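Local coordinates for LRR receptor-like serine/threonine-protein kinase RGI3 (Arabidopsis thaliana, PDB 5HZ0), which acts as a cell-surface receptor for RGF peptide hormones, which maintain the root stem cell niche, and pairs with SERK co-receptors once the peptide is bound, at residues S483-L495 and E508-Q520. The protein carries 5 engineered substitutions. Numbering follows the deposited sequence.
Sequences STLPPGIGLLTEL and EIPREISTCRSLQ
Ser518 OG hydrogen-bonds to Thr493 O at 2.9 Å. Its chi1 of -60°, with OG anti to its own carbonyl carbon, turns the hydroxyl to that acceptor, which it meets tilted 22° from the carbonyl plane. An alanine here would probably leave Thr493 O without this donor and free the turn from Cys516 to Leu519 of one of its ties to the preceding coil. Thr515 OG1 lies 2.9 Å from Gly490 O and as close to Glu512 O in its own 3-10 turn, with one proton for the two carbonyls. Gly490, without a side chain, brings its CA to 3.5 Å from Glu512 O in a CA-H...O contact between the 3-10 turns 487-491 and 511-515. These turns occupy equivalent places in successive coils of the leucine-rich-repeat solenoid of the extracellular domain, on the way to strands 497-499 and 521-523, and each follows an Ile/Leu-Pro step. Apolar contacts join equivalent positions 24 residues apart. Ile489 and Ile513 run side by side and meet through their CD1 atoms at 3.8 Å, while Ile489 CD1 also touches Cys516 SG at 3.6 Å. Leu495 CG rests on Leu519 CD1 at 3.9 Å, and Leu495 also touches Ile474 of strand 473-475. At the Pro-rich end, Leu485 and Pro510 cross at about a right angle, CD2 to CD 4.2 Å, and Glu512, bent at chi2, lays CG against Pro487 CB.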
# COMPACT_ATOMS: atom_id res chain seq x y z
N SER A 483 -5.04 12.16 -40.01
CA SER A 483 -6.08 11.47 -40.75
C SER A 483 -7.29 11.11 -39.89
O SER A 483 -7.60 11.82 -38.93
CB SER A 483 -5.53 10.22 -41.43
OG SER A 483 -6.50 9.66 -42.30
N THR A 484 -7.91 9.97 -40.15
CA THR A 484 -9.23 9.71 -39.57
C THR A 484 -9.19 8.70 -38.45
O THR A 484 -8.37 7.80 -38.43
CB THR A 484 -10.22 9.20 -40.64
OG1 THR A 484 -9.64 8.09 -41.33
CG2 THR A 484 -10.56 10.30 -41.64
N LEU A 485 -10.09 8.88 -37.49
CA LEU A 485 -10.30 7.89 -36.45
C LEU A 485 -10.85 6.63 -37.13
O LEU A 485 -11.95 6.64 -37.69
CB LEU A 485 -11.27 8.44 -35.39
CG LEU A 485 -11.69 7.55 -34.21
CD1 LEU A 485 -10.51 7.08 -33.39
CD2 LEU A 485 -12.66 8.33 -33.34
N PRO A 486 -10.08 5.54 -37.08
CA PRO A 486 -10.38 4.35 -37.88
C PRO A 486 -11.67 3.68 -37.43
O PRO A 486 -12.02 3.74 -36.24
CB PRO A 486 -9.18 3.45 -37.60
CG PRO A 486 -8.76 3.81 -36.22
CD PRO A 486 -8.97 5.31 -36.14
N PRO A 487 -12.38 3.04 -38.36
CA PRO A 487 -13.60 2.33 -37.99
C PRO A 487 -13.28 1.23 -36.98
O PRO A 487 -14.07 0.94 -36.08
CB PRO A 487 -14.11 1.75 -39.32
CG PRO A 487 -12.97 1.86 -40.27
CD PRO A 487 -12.15 3.03 -39.82
N GLY A 488 -12.08 0.67 -37.11
CA GLY A 488 -11.64 -0.43 -36.27
C GLY A 488 -11.51 -0.07 -34.80
O GLY A 488 -11.22 -0.93 -33.97
N ILE A 489 -11.71 1.20 -34.48
CA ILE A 489 -11.78 1.62 -33.09
C ILE A 489 -12.93 0.86 -32.42
O ILE A 489 -12.91 0.61 -31.22
CB ILE A 489 -11.97 3.16 -32.97
CG1 ILE A 489 -11.60 3.65 -31.56
CG2 ILE A 489 -13.38 3.57 -33.39
CD1 ILE A 489 -12.75 3.62 -30.58
N GLY A 490 -13.92 0.46 -33.22
CA GLY A 490 -15.03 -0.32 -32.71
C GLY A 490 -14.65 -1.73 -32.29
O GLY A 490 -15.48 -2.47 -31.79
N LEU A 491 -13.39 -2.11 -32.51
CA LEU A 491 -12.93 -3.43 -32.10
C LEU A 491 -12.52 -3.51 -30.64
O LEU A 491 -12.52 -4.59 -30.06
CB LEU A 491 -11.79 -3.92 -33.00
CG LEU A 491 -12.23 -4.06 -34.46
CD1 LEU A 491 -11.10 -4.57 -35.37
CD2 LEU A 491 -13.46 -4.95 -34.53
N LEU A 492 -12.22 -2.37 -30.02
CA LEU A 492 -11.84 -2.44 -28.62
C LEU A 492 -13.11 -2.27 -27.80
O LEU A 492 -13.60 -1.16 -27.62
CB LEU A 492 -10.84 -1.34 -28.28
CG LEU A 492 -9.83 -0.97 -29.37
CD1 LEU A 492 -9.18 0.37 -29.05
CD2 LEU A 492 -8.77 -2.03 -29.55
N THR A 493 -13.59 -3.39 -27.27
CA THR A 493 -14.86 -3.46 -26.54
C THR A 493 -14.65 -3.42 -25.04
O THR A 493 -15.61 -3.48 -24.26
CB THR A 493 -15.60 -4.77 -26.89
OG1 THR A 493 -14.84 -5.90 -26.42
CG2 THR A 493 -15.81 -4.89 -28.40
N GLU A 494 -13.39 -3.35 -24.63
CA GLU A 494 -13.05 -3.22 -23.22
C GLU A 494 -12.76 -1.77 -22.88
O GLU A 494 -12.53 -1.44 -21.72
CB GLU A 494 -11.82 -4.08 -22.91
CG GLU A 494 -11.96 -5.52 -23.35
CD GLU A 494 -12.94 -6.30 -22.49
OE1 GLU A 494 -12.47 -7.06 -21.62
OE2 GLU A 494 -14.17 -6.15 -22.69
N LEU A 495 -12.77 -0.91 -23.88
CA LEU A 495 -12.26 0.44 -23.69
C LEU A 495 -13.20 1.20 -22.75
O LEU A 495 -14.36 1.42 -23.06
CB LEU A 495 -12.19 1.13 -25.05
CG LEU A 495 -11.31 2.36 -25.25
CD1 LEU A 495 -9.92 2.11 -24.70
CD2 LEU A 495 -11.26 2.68 -26.74
N GLU A 508 -15.22 12.27 -40.34
CA GLU A 508 -16.36 12.02 -39.47
C GLU A 508 -15.96 11.12 -38.31
O GLU A 508 -14.93 10.46 -38.35
CB GLU A 508 -17.50 11.36 -40.23
CG GLU A 508 -18.70 12.24 -40.50
CD GLU A 508 -18.55 13.02 -41.79
OE1 GLU A 508 -17.46 13.60 -42.00
OE2 GLU A 508 -19.52 13.05 -42.59
N ILE A 509 -16.78 11.13 -37.27
CA ILE A 509 -16.72 10.10 -36.25
C ILE A 509 -17.39 8.86 -36.82
O ILE A 509 -18.59 8.89 -37.12
CB ILE A 509 -17.44 10.55 -34.98
CG1 ILE A 509 -16.71 11.73 -34.35
CG2 ILE A 509 -17.55 9.39 -33.99
CD1 ILE A 509 -17.51 12.40 -33.25
N PRO A 510 -16.62 7.77 -36.99
CA PRO A 510 -17.15 6.52 -37.56
C PRO A 510 -18.25 5.97 -36.69
O PRO A 510 -18.10 5.97 -35.47
CB PRO A 510 -15.94 5.58 -37.54
CG PRO A 510 -15.03 6.13 -36.49
CD PRO A 510 -15.22 7.63 -36.55
N ARG A 511 -19.33 5.49 -37.30
CA ARG A 511 -20.47 4.95 -36.56
C ARG A 511 -20.09 3.71 -35.76
O ARG A 511 -20.78 3.32 -34.82
CB ARG A 511 -21.61 4.63 -37.53
CG ARG A 511 -21.85 5.73 -38.54
CD ARG A 511 -23.13 5.54 -39.33
NE ARG A 511 -23.39 6.72 -40.14
CZ ARG A 511 -23.94 7.85 -39.68
NH1 ARG A 511 -24.29 7.95 -38.41
NH2 ARG A 511 -24.13 8.87 -40.50
N GLU A 512 -18.97 3.09 -36.14
CA GLU A 512 -18.44 1.91 -35.47
C GLU A 512 -18.14 2.15 -34.00
O GLU A 512 -18.10 1.20 -33.21
CB GLU A 512 -17.17 1.48 -36.17
CG GLU A 512 -17.04 2.07 -37.55
CD GLU A 512 -17.68 1.21 -38.60
OE1 GLU A 512 -17.66 1.60 -39.79
OE2 GLU A 512 -18.19 0.14 -38.24
N ILE A 513 -17.94 3.42 -33.64
CA ILE A 513 -17.77 3.85 -32.25
C ILE A 513 -18.92 3.31 -31.38
O ILE A 513 -18.74 3.08 -30.19
CB ILE A 513 -17.68 5.41 -32.11
CG1 ILE A 513 -17.30 5.83 -30.69
CG2 ILE A 513 -18.99 6.08 -32.51
CD1 ILE A 513 -15.80 5.86 -30.41
N SER A 514 -20.07 3.07 -32.00
CA SER A 514 -21.23 2.53 -31.30
C SER A 514 -20.99 1.17 -30.63
O SER A 514 -21.69 0.81 -29.68
CB SER A 514 -22.41 2.41 -32.26
OG SER A 514 -22.04 1.65 -33.40
N THR A 515 -20.01 0.41 -31.13
CA THR A 515 -19.70 -0.91 -30.56
C THR A 515 -18.67 -0.91 -29.44
O THR A 515 -18.23 -1.98 -29.02
CB THR A 515 -19.33 -2.00 -31.59
OG1 THR A 515 -18.22 -1.57 -32.39
CG2 THR A 515 -20.52 -2.30 -32.48
N CYS A 516 -18.26 0.26 -28.96
CA CYS A 516 -17.44 0.25 -27.77
C CYS A 516 -18.42 0.34 -26.62
O CYS A 516 -18.81 1.42 -26.21
CB CYS A 516 -16.50 1.46 -27.75
SG CYS A 516 -15.35 1.59 -29.15
N ARG A 517 -18.71 -0.80 -26.01
CA ARG A 517 -19.85 -0.91 -25.12
C ARG A 517 -19.46 -0.53 -23.72
O ARG A 517 -20.30 -0.36 -22.85
CB ARG A 517 -20.40 -2.33 -25.14
CG ARG A 517 -21.74 -2.52 -24.41
CD ARG A 517 -22.92 -1.90 -25.18
NE ARG A 517 -22.87 -2.22 -26.60
CZ ARG A 517 -23.91 -2.22 -27.42
NH1 ARG A 517 -25.13 -1.92 -26.97
NH2 ARG A 517 -23.75 -2.53 -28.70
N SER A 518 -18.16 -0.44 -23.49
CA SER A 518 -17.66 -0.16 -22.16
C SER A 518 -17.26 1.30 -21.97
O SER A 518 -16.78 1.68 -20.90
CB SER A 518 -16.51 -1.10 -21.81
OG SER A 518 -16.95 -2.44 -21.86
N LEU A 519 -17.49 2.14 -22.98
CA LEU A 519 -16.86 3.46 -22.97
C LEU A 519 -17.57 4.41 -22.02
O LEU A 519 -18.70 4.81 -22.25
CB LEU A 519 -16.91 4.02 -24.39
CG LEU A 519 -15.84 5.04 -24.76
CD1 LEU A 519 -14.48 4.51 -24.39
CD2 LEU A 519 -15.92 5.32 -26.25
N GLN A 520 -16.87 4.76 -20.95
CA GLN A 520 -17.30 5.76 -19.98
C GLN A 520 -16.90 7.20 -20.35
O GLN A 520 -17.65 8.15 -20.13
CB GLN A 520 -16.82 5.40 -18.57
CG GLN A 520 -17.46 4.12 -18.00
CD GLN A 520 -16.75 3.61 -16.74
OE1 GLN A 520 -16.07 4.37 -16.05
NE2 GLN A 520 -16.91 2.32 -16.45